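DUF1425 domain-containing protein (Shewanella loihica, PDB 3O0L) is of unknown function but is probably a bacterial lipoprotein built largely of beta-strands, here forming a two-fold symmetric pair. Local coordinates at the interface of chains A and B. Numbering follows the deposited sequence. Chains: chain A/B, Uncharacterized protein.

The interface of chains A and B. Residues chain A 15, 26, 28, 104-106, 108; chain B 9-11, 15.
The phenol ring of A:Tyr105 turns one face toward B:Ser10, whose hydroxyl OG sits above the plane, displaced toward the rim, 3.7 Å from CE2. The B:Ser10 CB lies over the same face near the rim, 3.6 Å from CE2, and a side chain this small probably allows the broad ring to lie over the neighbouring strand. The two residues face each other in an antiparallel beta bridge between strand 101-109 of chain A and strand 6-10 of chain B, which extends a sheet across the subunits of this DUF1425 family protein; the pair may or may not be the form present in the cell.

Next along the ladder, A:Val106 and B:Ile9 exchange backbone bonds, A:Val106 N to B:Ile9 O and B:Ile9 N to A:Val106 O, each 2.8 Å. Where chain B leaves its strand, B:Ser11 continues the pairing: its N gives a hydrogen bond to A:Leu104 O, while its OG, placed between its own N and carbonyl carbon (chi1 55°), accepts the A:Leu104 N-H at 2.9 Å and 166° at the hydrogen. A serine probably suits this place, since its hydroxyl takes the N-H that a carbonyl would accept in a regular antiparallel pairing.

B:Ile9 carries the apolar part. Its CG1 lies anti to the carbonyl carbon (chi1 -61°), sending CD1 tip to tip against A:Val15, 3.7 Å from CB, and snugly onto A:Val26 CG2, while the CG2 branch meets A:Val28 CG2 at 3.8 Å. Branched at CB, isoleucine serves two directions at once, and the valines offer compact methyl surfaces. An alanine here would probably leave a gap among A:Val15, A:Val26 and A:Val28, whose methyl groups would lose the CD1 and CG2 they pack on. The two copies of Val15 pass side by side, pointing opposite ways, with A:Val15 CG2 3.9 Å from B:Val15 CG2.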
# COMPACT_ATOMS: atom_id res chain seq x y z
N VAL A 15 -5.72 1.52 -1.37
CA VAL A 15 -5.97 0.43 -2.31
C VAL A 15 -7.44 0.39 -2.60
O VAL A 15 -8.28 0.33 -1.68
CB VAL A 15 -5.54 -0.96 -1.79
CG1 VAL A 15 -5.85 -2.03 -2.83
CG2 VAL A 15 -4.04 -0.97 -1.46
N VAL A 26 -9.78 1.33 0.59
CA VAL A 26 -9.27 1.38 1.96
C VAL A 26 -7.86 1.91 2.00
O VAL A 26 -7.08 1.75 1.05
CB VAL A 26 -9.29 0.01 2.60
CG1 VAL A 26 -10.67 -0.62 2.44
CG2 VAL A 26 -8.18 -0.86 2.02
N VAL A 28 -4.50 1.92 4.55
CA VAL A 28 -3.86 1.22 5.64
C VAL A 28 -2.53 1.90 5.94
O VAL A 28 -1.74 2.14 5.03
CB VAL A 28 -3.57 -0.25 5.25
CG1 VAL A 28 -2.85 -0.96 6.41
CG2 VAL A 28 -4.87 -0.97 4.87
N LEU A 104 1.51 -3.72 9.75
CA LEU A 104 0.09 -4.02 9.83
C LEU A 104 -0.33 -4.69 8.54
O LEU A 104 -0.02 -4.17 7.47
CB LEU A 104 -0.73 -2.74 10.03
CG LEU A 104 -2.26 -2.82 10.04
CD1 LEU A 104 -2.74 -3.81 11.14
CD2 LEU A 104 -2.88 -1.45 10.23
N TYR A 105 -1.00 -5.84 8.63
CA TYR A 105 -1.62 -6.53 7.49
C TYR A 105 -3.13 -6.49 7.59
O TYR A 105 -3.67 -6.67 8.67
CB TYR A 105 -1.19 -7.99 7.44
CG TYR A 105 0.28 -8.13 7.16
CD1 TYR A 105 1.22 -8.08 8.18
CD2 TYR A 105 0.73 -8.22 5.85
CE1 TYR A 105 2.56 -8.16 7.88
CE2 TYR A 105 2.06 -8.31 5.54
CZ TYR A 105 2.96 -8.29 6.56
OH TYR A 105 4.27 -8.38 6.20
N VAL A 106 -3.80 -6.23 6.46
CA VAL A 106 -5.24 -6.18 6.37
C VAL A 106 -5.65 -7.04 5.22
O VAL A 106 -5.06 -6.97 4.13
CB VAL A 106 -5.75 -4.73 6.15
CG1 VAL A 106 -7.22 -4.70 5.81
CG2 VAL A 106 -5.44 -3.84 7.38
N GLU A 108 -9.10 -8.57 2.95
CA GLU A 108 -10.50 -8.43 2.61
C GLU A 108 -10.81 -9.39 1.50
O GLU A 108 -9.94 -9.75 0.71
CB GLU A 108 -10.84 -6.99 2.19
CG GLU A 108 -9.96 -6.48 1.07
CD GLU A 108 -10.44 -5.15 0.47
OE1 GLU A 108 -11.36 -5.18 -0.40
OE2 GLU A 108 -9.87 -4.09 0.84
N ILE B 9 -3.27 -6.31 2.10
CA ILE B 9 -2.60 -5.05 1.99
C ILE B 9 -1.77 -4.88 3.25
O ILE B 9 -2.26 -5.22 4.35
CB ILE B 9 -3.63 -3.92 1.98
CG1 ILE B 9 -4.57 -4.07 0.81
CG2 ILE B 9 -2.99 -2.55 1.94
CD1 ILE B 9 -5.86 -3.30 1.09
N SER B 10 -0.56 -4.35 3.11
CA SER B 10 0.31 -4.10 4.27
C SER B 10 0.71 -2.64 4.35
O SER B 10 0.77 -1.95 3.34
CB SER B 10 1.55 -4.99 4.17
OG SER B 10 2.49 -4.69 5.18
N SER B 11 1.02 -2.19 5.57
CA SER B 11 1.51 -0.85 5.82
C SER B 11 2.87 -0.58 5.21
O SER B 11 3.32 0.54 5.26
CB SER B 11 1.63 -0.63 7.33
OG SER B 11 2.44 -1.63 7.94
N VAL B 15 0.83 -5.39 -1.74
CA VAL B 15 -0.55 -5.78 -2.08
C VAL B 15 -0.52 -7.14 -2.74
O VAL B 15 0.18 -7.34 -3.78
CB VAL B 15 -1.22 -4.76 -3.00
CG1 VAL B 15 -2.69 -5.20 -3.31
CG2 VAL B 15 -1.16 -3.40 -2.36